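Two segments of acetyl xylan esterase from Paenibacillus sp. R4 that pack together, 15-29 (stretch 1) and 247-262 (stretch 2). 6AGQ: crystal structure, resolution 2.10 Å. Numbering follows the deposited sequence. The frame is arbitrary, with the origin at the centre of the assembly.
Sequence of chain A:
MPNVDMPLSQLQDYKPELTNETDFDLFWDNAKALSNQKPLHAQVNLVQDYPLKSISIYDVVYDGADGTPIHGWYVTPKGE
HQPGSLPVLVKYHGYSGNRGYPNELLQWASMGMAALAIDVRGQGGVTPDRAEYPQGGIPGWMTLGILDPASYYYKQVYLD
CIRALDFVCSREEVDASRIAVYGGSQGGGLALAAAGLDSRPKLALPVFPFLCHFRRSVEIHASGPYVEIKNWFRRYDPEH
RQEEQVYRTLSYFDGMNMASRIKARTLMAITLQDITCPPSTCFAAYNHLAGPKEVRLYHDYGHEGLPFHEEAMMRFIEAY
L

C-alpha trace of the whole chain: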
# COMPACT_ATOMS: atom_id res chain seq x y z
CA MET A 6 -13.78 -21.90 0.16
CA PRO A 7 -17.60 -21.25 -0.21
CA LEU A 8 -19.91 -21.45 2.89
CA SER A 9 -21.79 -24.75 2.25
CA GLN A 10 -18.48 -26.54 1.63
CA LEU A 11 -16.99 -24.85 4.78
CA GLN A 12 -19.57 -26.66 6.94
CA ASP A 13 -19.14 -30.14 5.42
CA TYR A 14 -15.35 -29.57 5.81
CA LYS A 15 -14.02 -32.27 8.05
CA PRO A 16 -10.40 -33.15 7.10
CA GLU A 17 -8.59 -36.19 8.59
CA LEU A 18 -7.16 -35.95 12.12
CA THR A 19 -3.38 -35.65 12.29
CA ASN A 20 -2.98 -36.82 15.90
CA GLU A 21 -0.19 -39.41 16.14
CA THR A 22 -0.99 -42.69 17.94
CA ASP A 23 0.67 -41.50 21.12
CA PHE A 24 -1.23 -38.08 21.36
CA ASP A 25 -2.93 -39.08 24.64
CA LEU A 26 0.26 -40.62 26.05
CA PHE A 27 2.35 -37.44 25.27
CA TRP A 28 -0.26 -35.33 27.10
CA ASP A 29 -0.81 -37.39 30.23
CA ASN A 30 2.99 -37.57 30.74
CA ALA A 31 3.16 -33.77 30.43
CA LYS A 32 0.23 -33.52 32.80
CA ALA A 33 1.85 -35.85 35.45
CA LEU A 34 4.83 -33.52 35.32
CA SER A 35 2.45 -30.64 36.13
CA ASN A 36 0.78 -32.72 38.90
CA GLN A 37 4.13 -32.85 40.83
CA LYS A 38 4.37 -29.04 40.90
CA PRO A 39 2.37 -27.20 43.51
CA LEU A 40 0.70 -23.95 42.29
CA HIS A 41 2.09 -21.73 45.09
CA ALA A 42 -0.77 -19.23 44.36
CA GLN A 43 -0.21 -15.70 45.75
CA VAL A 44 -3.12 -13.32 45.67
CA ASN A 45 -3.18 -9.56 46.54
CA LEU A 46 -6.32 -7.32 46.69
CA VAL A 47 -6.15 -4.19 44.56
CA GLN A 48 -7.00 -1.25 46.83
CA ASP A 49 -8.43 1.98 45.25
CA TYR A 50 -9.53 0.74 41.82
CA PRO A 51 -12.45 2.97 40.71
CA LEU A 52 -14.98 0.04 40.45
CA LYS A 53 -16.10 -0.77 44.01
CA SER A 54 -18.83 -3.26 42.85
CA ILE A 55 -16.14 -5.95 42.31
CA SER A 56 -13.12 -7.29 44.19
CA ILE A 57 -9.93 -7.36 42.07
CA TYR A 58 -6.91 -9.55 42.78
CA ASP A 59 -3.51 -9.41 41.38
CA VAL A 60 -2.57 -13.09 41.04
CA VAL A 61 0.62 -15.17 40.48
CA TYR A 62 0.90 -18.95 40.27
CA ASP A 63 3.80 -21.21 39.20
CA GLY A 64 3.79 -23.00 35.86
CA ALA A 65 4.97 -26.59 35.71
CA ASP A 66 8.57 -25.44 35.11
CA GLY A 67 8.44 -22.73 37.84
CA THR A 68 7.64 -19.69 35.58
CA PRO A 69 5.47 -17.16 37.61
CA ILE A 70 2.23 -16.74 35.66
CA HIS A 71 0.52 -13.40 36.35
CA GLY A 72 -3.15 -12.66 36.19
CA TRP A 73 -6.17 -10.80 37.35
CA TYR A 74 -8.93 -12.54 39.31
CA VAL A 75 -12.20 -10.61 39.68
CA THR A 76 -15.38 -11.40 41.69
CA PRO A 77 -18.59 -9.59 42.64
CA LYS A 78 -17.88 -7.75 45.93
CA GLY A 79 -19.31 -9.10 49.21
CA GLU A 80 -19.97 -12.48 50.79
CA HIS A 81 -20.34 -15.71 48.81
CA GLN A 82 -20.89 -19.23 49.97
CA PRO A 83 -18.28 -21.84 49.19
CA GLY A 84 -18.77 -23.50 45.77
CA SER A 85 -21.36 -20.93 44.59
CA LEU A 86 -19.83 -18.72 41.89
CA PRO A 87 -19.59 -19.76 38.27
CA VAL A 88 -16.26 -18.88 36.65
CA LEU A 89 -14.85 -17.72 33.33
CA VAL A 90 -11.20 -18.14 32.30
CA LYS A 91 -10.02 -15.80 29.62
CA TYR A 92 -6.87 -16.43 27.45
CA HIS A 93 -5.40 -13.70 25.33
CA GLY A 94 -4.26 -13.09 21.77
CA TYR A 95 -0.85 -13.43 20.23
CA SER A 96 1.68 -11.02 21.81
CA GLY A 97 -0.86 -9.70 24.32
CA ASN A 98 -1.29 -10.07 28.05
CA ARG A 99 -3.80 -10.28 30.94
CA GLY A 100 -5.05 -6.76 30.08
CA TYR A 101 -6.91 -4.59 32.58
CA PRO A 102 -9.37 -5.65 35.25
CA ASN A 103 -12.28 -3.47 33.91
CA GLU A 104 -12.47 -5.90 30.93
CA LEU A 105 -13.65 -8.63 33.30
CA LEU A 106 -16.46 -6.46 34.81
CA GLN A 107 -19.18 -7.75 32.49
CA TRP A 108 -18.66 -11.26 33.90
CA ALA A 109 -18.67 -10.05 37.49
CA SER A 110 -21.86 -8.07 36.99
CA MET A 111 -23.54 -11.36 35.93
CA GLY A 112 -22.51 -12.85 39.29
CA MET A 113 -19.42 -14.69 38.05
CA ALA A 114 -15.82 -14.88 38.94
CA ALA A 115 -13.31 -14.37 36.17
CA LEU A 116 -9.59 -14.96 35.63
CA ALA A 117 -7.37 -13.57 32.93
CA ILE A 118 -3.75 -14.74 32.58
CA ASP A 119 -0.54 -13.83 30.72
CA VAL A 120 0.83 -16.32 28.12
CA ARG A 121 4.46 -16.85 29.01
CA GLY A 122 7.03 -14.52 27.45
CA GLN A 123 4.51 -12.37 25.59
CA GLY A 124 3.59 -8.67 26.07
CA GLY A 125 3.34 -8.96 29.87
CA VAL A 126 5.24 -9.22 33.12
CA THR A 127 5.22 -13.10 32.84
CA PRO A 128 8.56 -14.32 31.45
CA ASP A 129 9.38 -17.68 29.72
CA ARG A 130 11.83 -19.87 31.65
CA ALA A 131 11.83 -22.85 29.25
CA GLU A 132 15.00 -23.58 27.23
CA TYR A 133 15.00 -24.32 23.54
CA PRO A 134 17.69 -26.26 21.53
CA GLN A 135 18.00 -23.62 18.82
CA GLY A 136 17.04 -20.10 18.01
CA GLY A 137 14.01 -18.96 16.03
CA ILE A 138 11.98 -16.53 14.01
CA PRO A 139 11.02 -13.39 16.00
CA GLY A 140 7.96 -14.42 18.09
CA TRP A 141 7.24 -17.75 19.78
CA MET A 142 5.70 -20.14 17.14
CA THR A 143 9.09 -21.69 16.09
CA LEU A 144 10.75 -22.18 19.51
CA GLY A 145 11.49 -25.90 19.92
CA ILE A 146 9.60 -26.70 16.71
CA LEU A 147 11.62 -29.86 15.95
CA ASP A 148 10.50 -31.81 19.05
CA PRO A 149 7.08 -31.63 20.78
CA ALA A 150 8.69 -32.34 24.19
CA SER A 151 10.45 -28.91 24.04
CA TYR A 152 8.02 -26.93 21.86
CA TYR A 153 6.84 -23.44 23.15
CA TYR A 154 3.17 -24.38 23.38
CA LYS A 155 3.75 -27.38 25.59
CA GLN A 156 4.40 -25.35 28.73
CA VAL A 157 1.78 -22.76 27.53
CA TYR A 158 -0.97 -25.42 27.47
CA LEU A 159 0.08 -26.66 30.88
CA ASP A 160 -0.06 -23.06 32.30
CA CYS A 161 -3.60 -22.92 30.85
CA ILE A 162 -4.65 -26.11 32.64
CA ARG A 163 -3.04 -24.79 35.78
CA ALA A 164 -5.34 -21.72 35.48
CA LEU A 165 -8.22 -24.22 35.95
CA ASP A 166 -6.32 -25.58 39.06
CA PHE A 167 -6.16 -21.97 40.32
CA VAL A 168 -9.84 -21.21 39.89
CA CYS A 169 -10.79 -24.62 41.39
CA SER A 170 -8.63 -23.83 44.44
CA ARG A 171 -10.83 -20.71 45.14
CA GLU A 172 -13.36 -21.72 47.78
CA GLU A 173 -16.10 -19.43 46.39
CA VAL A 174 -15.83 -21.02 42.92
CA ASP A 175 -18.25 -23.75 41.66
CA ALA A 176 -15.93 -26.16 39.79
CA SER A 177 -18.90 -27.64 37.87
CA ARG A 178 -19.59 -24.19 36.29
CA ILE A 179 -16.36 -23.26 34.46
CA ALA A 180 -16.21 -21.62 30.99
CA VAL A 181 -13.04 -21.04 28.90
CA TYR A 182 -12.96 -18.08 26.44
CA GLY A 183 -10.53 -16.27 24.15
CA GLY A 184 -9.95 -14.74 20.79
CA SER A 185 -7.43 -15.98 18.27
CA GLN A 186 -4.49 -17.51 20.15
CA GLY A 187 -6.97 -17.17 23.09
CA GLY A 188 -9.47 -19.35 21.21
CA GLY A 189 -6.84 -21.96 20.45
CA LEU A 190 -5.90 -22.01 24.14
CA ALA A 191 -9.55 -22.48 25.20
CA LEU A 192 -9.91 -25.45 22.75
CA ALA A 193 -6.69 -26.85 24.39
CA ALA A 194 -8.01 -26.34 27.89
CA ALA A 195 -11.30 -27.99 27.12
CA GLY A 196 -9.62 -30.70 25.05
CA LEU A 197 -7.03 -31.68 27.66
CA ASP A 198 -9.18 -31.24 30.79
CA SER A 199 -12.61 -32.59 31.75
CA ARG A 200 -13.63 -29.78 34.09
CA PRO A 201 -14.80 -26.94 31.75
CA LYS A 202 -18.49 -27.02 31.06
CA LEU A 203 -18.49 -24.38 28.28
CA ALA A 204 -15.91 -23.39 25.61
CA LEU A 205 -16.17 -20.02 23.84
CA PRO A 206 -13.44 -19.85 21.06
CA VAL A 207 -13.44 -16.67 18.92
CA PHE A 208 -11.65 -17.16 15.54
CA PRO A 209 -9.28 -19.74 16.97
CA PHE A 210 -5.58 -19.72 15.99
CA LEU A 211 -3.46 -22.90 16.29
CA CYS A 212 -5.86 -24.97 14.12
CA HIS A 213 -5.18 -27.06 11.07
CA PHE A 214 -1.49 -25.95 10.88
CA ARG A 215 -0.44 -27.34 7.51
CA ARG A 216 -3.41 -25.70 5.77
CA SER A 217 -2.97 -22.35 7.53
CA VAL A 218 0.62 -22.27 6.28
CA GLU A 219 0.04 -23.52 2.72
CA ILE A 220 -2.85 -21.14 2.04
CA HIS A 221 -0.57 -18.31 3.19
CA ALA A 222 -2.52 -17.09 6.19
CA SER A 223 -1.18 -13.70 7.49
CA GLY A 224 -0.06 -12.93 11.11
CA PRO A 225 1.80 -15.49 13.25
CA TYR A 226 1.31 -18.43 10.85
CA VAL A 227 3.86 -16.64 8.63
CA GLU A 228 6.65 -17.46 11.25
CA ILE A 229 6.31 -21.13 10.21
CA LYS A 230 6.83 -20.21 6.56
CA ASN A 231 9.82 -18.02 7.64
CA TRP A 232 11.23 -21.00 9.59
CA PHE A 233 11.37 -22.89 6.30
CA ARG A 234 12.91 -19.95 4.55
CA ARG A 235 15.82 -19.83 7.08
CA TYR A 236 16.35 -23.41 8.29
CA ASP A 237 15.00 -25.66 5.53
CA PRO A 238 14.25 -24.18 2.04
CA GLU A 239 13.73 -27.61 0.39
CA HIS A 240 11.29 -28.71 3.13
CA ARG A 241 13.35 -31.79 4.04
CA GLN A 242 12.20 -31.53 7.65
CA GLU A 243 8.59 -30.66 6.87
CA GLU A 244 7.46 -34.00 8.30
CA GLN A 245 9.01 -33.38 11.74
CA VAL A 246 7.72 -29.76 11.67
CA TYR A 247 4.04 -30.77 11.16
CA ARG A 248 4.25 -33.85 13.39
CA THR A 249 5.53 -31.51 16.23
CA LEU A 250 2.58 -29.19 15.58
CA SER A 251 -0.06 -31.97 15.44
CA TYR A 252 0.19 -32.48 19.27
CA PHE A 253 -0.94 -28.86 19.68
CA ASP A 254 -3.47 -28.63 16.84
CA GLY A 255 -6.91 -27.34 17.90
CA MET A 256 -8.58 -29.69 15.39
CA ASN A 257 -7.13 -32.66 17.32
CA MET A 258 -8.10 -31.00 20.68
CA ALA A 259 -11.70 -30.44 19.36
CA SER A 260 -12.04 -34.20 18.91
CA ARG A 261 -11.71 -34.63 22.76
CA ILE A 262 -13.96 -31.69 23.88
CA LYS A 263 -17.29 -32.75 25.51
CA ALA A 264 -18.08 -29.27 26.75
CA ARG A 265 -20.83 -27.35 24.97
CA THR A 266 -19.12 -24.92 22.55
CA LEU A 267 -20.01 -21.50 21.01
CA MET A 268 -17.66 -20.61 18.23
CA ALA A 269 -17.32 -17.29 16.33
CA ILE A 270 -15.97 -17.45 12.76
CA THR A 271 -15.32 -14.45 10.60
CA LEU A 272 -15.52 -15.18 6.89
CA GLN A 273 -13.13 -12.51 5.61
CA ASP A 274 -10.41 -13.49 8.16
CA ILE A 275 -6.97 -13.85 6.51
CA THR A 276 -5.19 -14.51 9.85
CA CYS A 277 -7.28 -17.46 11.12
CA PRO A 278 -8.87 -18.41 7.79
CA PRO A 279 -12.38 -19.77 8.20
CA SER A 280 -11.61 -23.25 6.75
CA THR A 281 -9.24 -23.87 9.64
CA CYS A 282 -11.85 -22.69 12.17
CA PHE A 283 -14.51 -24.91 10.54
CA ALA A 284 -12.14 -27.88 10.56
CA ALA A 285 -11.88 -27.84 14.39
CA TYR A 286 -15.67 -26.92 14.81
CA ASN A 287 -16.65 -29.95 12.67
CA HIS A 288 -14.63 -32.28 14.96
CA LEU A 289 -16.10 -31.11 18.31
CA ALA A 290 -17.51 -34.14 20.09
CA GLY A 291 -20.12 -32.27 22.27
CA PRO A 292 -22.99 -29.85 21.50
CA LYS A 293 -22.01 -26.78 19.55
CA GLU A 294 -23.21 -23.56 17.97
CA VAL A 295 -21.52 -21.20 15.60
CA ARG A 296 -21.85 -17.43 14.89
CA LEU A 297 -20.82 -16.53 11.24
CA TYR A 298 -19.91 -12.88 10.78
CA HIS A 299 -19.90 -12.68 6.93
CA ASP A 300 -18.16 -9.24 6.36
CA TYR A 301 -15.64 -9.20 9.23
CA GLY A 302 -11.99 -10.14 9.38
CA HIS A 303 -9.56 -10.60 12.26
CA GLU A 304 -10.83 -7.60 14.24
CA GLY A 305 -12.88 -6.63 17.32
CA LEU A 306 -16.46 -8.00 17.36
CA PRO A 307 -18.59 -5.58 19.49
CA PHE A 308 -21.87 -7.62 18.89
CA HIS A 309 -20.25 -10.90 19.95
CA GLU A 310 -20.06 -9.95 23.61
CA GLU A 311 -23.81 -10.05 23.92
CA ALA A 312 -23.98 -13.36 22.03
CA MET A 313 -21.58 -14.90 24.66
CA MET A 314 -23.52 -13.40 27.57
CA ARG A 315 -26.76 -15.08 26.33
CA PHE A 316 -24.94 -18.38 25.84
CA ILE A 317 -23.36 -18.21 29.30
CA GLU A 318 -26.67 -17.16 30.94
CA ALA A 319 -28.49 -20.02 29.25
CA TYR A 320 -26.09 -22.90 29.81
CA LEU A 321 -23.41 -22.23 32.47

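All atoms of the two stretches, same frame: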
# COMPACT_ATOMS: atom_id res chain seq x y z
N LYS A 15 -14.41 -31.46 6.95
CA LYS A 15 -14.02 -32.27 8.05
C LYS A 15 -12.79 -33.09 7.60
O LYS A 15 -12.88 -34.27 7.38
CB LYS A 15 -15.22 -33.13 8.43
CG LYS A 15 -14.97 -33.93 9.68
CD LYS A 15 -16.27 -34.48 10.28
CE LYS A 15 -15.85 -35.31 11.47
NZ LYS A 15 -16.95 -35.92 12.22
N PRO A 16 -11.62 -32.44 7.52
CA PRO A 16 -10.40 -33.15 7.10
C PRO A 16 -9.96 -34.20 8.12
O PRO A 16 -10.43 -34.19 9.26
CB PRO A 16 -9.36 -32.02 7.03
CG PRO A 16 -9.83 -31.06 8.09
CD PRO A 16 -11.31 -31.14 8.12
N GLU A 17 -9.06 -35.08 7.73
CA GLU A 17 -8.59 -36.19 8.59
C GLU A 17 -7.80 -35.67 9.81
O GLU A 17 -7.06 -34.68 9.74
CB GLU A 17 -7.78 -37.23 7.72
CG GLU A 17 -6.42 -37.72 8.25
CD GLU A 17 -5.65 -38.67 7.29
OE1 GLU A 17 -5.86 -38.68 6.05
OE2 GLU A 17 -4.79 -39.44 7.77
N LEU A 18 -7.98 -36.31 10.96
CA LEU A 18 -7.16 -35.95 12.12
C LEU A 18 -5.67 -36.32 11.88
O LEU A 18 -5.33 -37.28 11.21
CB LEU A 18 -7.68 -36.57 13.41
CG LEU A 18 -9.09 -36.14 13.83
CD1 LEU A 18 -9.61 -37.02 14.98
CD2 LEU A 18 -9.12 -34.67 14.24
N THR A 19 -4.79 -35.48 12.42
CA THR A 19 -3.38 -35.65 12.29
C THR A 19 -2.76 -36.09 13.60
O THR A 19 -1.53 -36.17 13.67
CB THR A 19 -2.78 -34.30 11.91
OG1 THR A 19 -3.05 -33.34 12.95
CG2 THR A 19 -3.42 -33.83 10.54
N ASN A 20 -3.57 -36.31 14.66
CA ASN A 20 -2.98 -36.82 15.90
C ASN A 20 -2.22 -38.15 15.67
O ASN A 20 -2.74 -39.06 15.04
CB ASN A 20 -3.97 -36.96 17.06
CG ASN A 20 -5.30 -37.67 16.69
OD1 ASN A 20 -6.30 -37.49 17.41
ND2 ASN A 20 -5.32 -38.46 15.62
N GLU A 21 -0.98 -38.20 16.15
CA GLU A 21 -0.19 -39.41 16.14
C GLU A 21 -0.84 -40.38 17.12
O GLU A 21 -1.75 -39.98 17.91
CB GLU A 21 1.21 -39.12 16.64
CG GLU A 21 2.01 -38.13 15.82
CD GLU A 21 2.54 -38.73 14.54
OE1 GLU A 21 3.54 -39.48 14.60
OE2 GLU A 21 1.98 -38.45 13.46
N THR A 22 -0.38 -41.64 17.10
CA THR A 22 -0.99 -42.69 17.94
C THR A 22 -0.84 -42.41 19.41
O THR A 22 -1.72 -42.73 20.20
CB THR A 22 -0.36 -44.07 17.76
OG1 THR A 22 0.23 -44.16 16.47
CG2 THR A 22 -1.41 -45.14 17.94
N ASP A 23 0.31 -41.82 19.75
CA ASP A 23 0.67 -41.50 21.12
C ASP A 23 0.27 -40.06 21.59
O ASP A 23 0.84 -39.54 22.57
CB ASP A 23 2.20 -41.70 21.25
CG ASP A 23 2.98 -40.50 20.68
OD1 ASP A 23 2.44 -39.78 19.84
OD2 ASP A 23 4.12 -40.26 21.07
N PHE A 24 -0.70 -39.41 20.91
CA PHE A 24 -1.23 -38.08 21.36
C PHE A 24 -1.64 -38.09 22.83
O PHE A 24 -1.17 -37.21 23.60
CB PHE A 24 -2.41 -37.65 20.50
CG PHE A 24 -2.91 -36.23 20.72
CD1 PHE A 24 -3.92 -35.96 21.68
CD2 PHE A 24 -2.49 -35.19 19.88
CE1 PHE A 24 -4.42 -34.68 21.84
CE2 PHE A 24 -3.04 -33.90 20.02
CZ PHE A 24 -4.00 -33.65 20.99
N ASP A 25 -2.48 -39.05 23.23
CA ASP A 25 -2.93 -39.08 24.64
C ASP A 25 -1.80 -39.40 25.62
O ASP A 25 -1.65 -38.73 26.67
CB ASP A 25 -4.14 -39.98 24.85
CG ASP A 25 -5.35 -39.52 24.03
OD1 ASP A 25 -5.60 -38.29 23.95
OD2 ASP A 25 -6.06 -40.37 23.43
N LEU A 26 -0.95 -40.35 25.25
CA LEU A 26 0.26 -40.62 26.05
C LEU A 26 1.19 -39.37 26.23
O LEU A 26 1.63 -39.09 27.34
CB LEU A 26 1.03 -41.80 25.48
CG LEU A 26 2.37 -42.12 26.17
CD1 LEU A 26 2.10 -42.52 27.60
CD2 LEU A 26 3.13 -43.21 25.40
N PHE A 27 1.51 -38.66 25.16
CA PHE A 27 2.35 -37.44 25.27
C PHE A 27 1.75 -36.46 26.29
O PHE A 27 2.48 -35.95 27.15
CB PHE A 27 2.47 -36.76 23.92
CG PHE A 27 3.11 -35.41 23.97
CD1 PHE A 27 4.50 -35.28 23.92
CD2 PHE A 27 2.34 -34.26 24.03
CE1 PHE A 27 5.09 -34.02 23.96
CE2 PHE A 27 2.91 -33.00 24.08
CZ PHE A 27 4.29 -32.88 24.03
N TRP A 28 0.42 -36.24 26.22
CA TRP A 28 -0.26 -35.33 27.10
C TRP A 28 -0.39 -35.81 28.55
O TRP A 28 -0.23 -34.99 29.50
CB TRP A 28 -1.59 -34.79 26.55
CG TRP A 28 -1.37 -33.78 25.47
CD1 TRP A 28 -1.67 -33.90 24.13
CD2 TRP A 28 -0.79 -32.48 25.62
NE1 TRP A 28 -1.29 -32.79 23.47
CE2 TRP A 28 -0.74 -31.90 24.34
CE3 TRP A 28 -0.27 -31.77 26.72
CZ2 TRP A 28 -0.23 -30.62 24.12
CZ3 TRP A 28 0.26 -30.50 26.50
CH2 TRP A 28 0.31 -29.95 25.19
N ASP A 29 -0.71 -37.07 28.80
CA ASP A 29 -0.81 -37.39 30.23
C ASP A 29 0.56 -37.53 30.94
O ASP A 29 0.61 -37.35 32.15
CB ASP A 29 -1.84 -38.47 30.58
CG ASP A 29 -1.80 -39.58 29.66
OD1 ASP A 29 -0.69 -39.78 29.15
OD2 ASP A 29 -2.86 -40.21 29.41
N TYR A 247 5.48 -30.62 11.01
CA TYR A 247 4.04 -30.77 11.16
C TYR A 247 3.66 -31.88 12.12
O TYR A 247 2.58 -31.84 12.71
CB TYR A 247 3.32 -30.92 9.80
CG TYR A 247 3.42 -29.63 8.98
CD1 TYR A 247 2.80 -28.46 9.41
CD2 TYR A 247 4.18 -29.56 7.83
CE1 TYR A 247 2.90 -27.27 8.70
CE2 TYR A 247 4.29 -28.36 7.11
CZ TYR A 247 3.63 -27.25 7.53
OH TYR A 247 3.75 -26.04 6.85
N ARG A 248 4.51 -32.88 12.31
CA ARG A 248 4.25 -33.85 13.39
C ARG A 248 4.43 -33.19 14.78
O ARG A 248 3.64 -33.44 15.66
CB ARG A 248 5.10 -35.11 13.24
CG ARG A 248 5.13 -35.98 14.50
CD ARG A 248 5.76 -37.32 14.23
NE ARG A 248 7.20 -37.18 13.96
CZ ARG A 248 7.79 -37.31 12.76
NH1 ARG A 248 9.11 -37.15 12.67
NH2 ARG A 248 7.09 -37.59 11.66
N THR A 249 5.43 -32.33 14.97
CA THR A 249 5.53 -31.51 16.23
C THR A 249 4.23 -30.76 16.47
O THR A 249 3.68 -30.84 17.55
CB THR A 249 6.68 -30.48 16.18
OG1 THR A 249 7.90 -31.17 16.11
CG2 THR A 249 6.73 -29.53 17.42
N LEU A 250 3.73 -30.08 15.44
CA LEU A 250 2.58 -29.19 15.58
C LEU A 250 1.24 -29.92 15.78
O LEU A 250 0.28 -29.36 16.40
CB LEU A 250 2.52 -28.22 14.39
CG LEU A 250 3.72 -27.21 14.28
CD1 LEU A 250 3.75 -26.45 12.94
CD2 LEU A 250 3.69 -26.20 15.39
N SER A 251 1.17 -31.19 15.30
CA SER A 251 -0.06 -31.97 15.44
C SER A 251 -0.51 -32.22 16.91
O SER A 251 -1.70 -32.24 17.22
CB SER A 251 0.11 -33.33 14.67
OG SER A 251 1.09 -34.16 15.36
N TYR A 252 0.45 -32.38 17.81
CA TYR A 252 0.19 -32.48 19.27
C TYR A 252 -0.51 -31.27 19.87
O TYR A 252 -1.13 -31.39 20.92
CB TYR A 252 1.48 -32.74 20.04
CG TYR A 252 2.07 -34.11 19.74
CD1 TYR A 252 1.65 -35.24 20.45
CD2 TYR A 252 3.03 -34.27 18.74
CE1 TYR A 252 2.18 -36.50 20.16
CE2 TYR A 252 3.57 -35.52 18.47
CZ TYR A 252 3.14 -36.62 19.17
OH TYR A 252 3.67 -37.87 18.85
N PHE A 253 -0.42 -30.13 19.19
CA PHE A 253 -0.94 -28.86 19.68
C PHE A 253 -2.09 -28.33 18.82
O PHE A 253 -2.61 -27.21 19.06
CB PHE A 253 0.20 -27.85 19.76
CG PHE A 253 1.35 -28.38 20.44
CD1 PHE A 253 1.41 -28.36 21.82
CD2 PHE A 253 2.39 -28.96 19.72
CE1 PHE A 253 2.47 -28.96 22.48
CE2 PHE A 253 3.42 -29.57 20.36
CZ PHE A 253 3.49 -29.52 21.74
N ASP A 254 -2.52 -29.11 17.84
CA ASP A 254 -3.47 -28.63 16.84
C ASP A 254 -4.90 -28.64 17.41
O ASP A 254 -5.42 -29.67 17.82
CB ASP A 254 -3.38 -29.46 15.57
CG ASP A 254 -4.03 -28.76 14.36
OD1 ASP A 254 -5.21 -28.33 14.44
OD2 ASP A 254 -3.34 -28.65 13.32
N GLY A 255 -5.54 -27.47 17.40
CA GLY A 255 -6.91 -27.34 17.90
C GLY A 255 -7.94 -28.29 17.28
O GLY A 255 -8.89 -28.68 17.93
N MET A 256 -7.75 -28.65 16.02
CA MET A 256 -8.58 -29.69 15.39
C MET A 256 -8.49 -31.06 16.10
O MET A 256 -9.50 -31.73 16.35
CB MET A 256 -8.11 -29.80 13.95
CG MET A 256 -8.77 -30.87 13.10
SD MET A 256 -8.15 -30.62 11.43
CE MET A 256 -6.59 -31.52 11.43
N ASN A 257 -7.29 -31.48 16.48
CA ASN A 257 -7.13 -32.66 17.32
C ASN A 257 -7.65 -32.48 18.75
O ASN A 257 -8.15 -33.46 19.31
CB ASN A 257 -5.66 -33.12 17.34
CG ASN A 257 -5.17 -33.50 15.98
OD1 ASN A 257 -5.92 -34.06 15.16
ND2 ASN A 257 -3.90 -33.20 15.71
N MET A 258 -7.45 -31.28 19.39
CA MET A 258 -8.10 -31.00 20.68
C MET A 258 -9.63 -31.06 20.63
O MET A 258 -10.28 -31.65 21.53
CB MET A 258 -7.75 -29.58 21.20
CG MET A 258 -6.28 -29.34 21.42
SD MET A 258 -5.70 -30.53 22.60
CE MET A 258 -3.94 -30.17 22.44
N ALA A 259 -10.21 -30.45 19.59
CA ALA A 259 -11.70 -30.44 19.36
C ALA A 259 -12.34 -31.81 19.42
O ALA A 259 -13.43 -31.99 19.91
CB ALA A 259 -12.05 -29.82 18.01
N SER A 260 -11.59 -32.80 18.94
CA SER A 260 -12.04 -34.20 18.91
C SER A 260 -12.20 -34.80 20.34
O SER A 260 -12.84 -35.82 20.51
CB SER A 260 -11.01 -34.98 18.09
OG SER A 260 -10.94 -36.29 18.51
N ARG A 261 -11.58 -34.18 21.36
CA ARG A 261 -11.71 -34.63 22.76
C ARG A 261 -12.53 -33.71 23.68
O ARG A 261 -12.60 -34.00 24.85
CB ARG A 261 -10.31 -34.86 23.34
CG ARG A 261 -9.57 -36.00 22.66
CD ARG A 261 -8.21 -35.55 22.20
NE ARG A 261 -7.39 -36.69 21.82
CZ ARG A 261 -7.00 -37.01 20.59
NH1 ARG A 261 -7.33 -36.28 19.54
NH2 ARG A 261 -6.22 -38.09 20.42
N ILE A 262 -13.09 -32.62 23.15
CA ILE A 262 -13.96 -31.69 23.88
C ILE A 262 -15.36 -32.23 23.99
O ILE A 262 -15.99 -32.50 22.96
CB ILE A 262 -14.03 -30.31 23.17
CG1 ILE A 262 -12.63 -29.67 23.14
CG2 ILE A 262 -15.02 -29.38 23.87
CD1 ILE A 262 -12.51 -28.38 22.40
O HOH W 1 -0.00 -35.65 17.46
O HOH W 2 -4.38 -40.15 18.75

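An extended N-terminal segment and the helix beginning at Phe24 pack against the turn Ser251 to Asp254, which follows the last residues of one helix, and the helix starting at Gly255; together they bury about 1000 Å².

Asn257 organizes the centre, because a carboxamide can donate and accept at once. Its ND2 gives one proton to Thr19 OG1 (2.9 Å) and another to Ser251 O (2.8 Å), within its own stretch, while its OD1 accepts from Thr19 N (3.3 Å). Arg261 spreads several donors over a wider area. Its NH1 reaches Asn20 OD1 (2.7 Å) and also Asn257 O (2.9 Å), and its NE forms a salt bridge with Asp25 OD1 (3.2 Å). These acceptors lie near the guanidinium plane, leaving one face free to cover the Phe24 ring.

Tyr252 is held at both ends: its OH donates a very short bond to Asp23 OD1 (2.5 Å), and its carbonyl O accepts from Trp28 NE1 (2.9 Å), satisfying the buried indole. Alongside these polar ties, Phe27 CB touches Tyr252 CE1 (3.8 Å), Trp28 CZ2 meets Phe253 CE1 (3.6 Å), and the flexible Met258 brings CE to Phe24 CZ (3.8 Å).

One water accepts from Glu21 N (3.0 Å) and donates to Ser251 OG (2.8 Å), whose own proton goes to Arg248 O (2.7 Å).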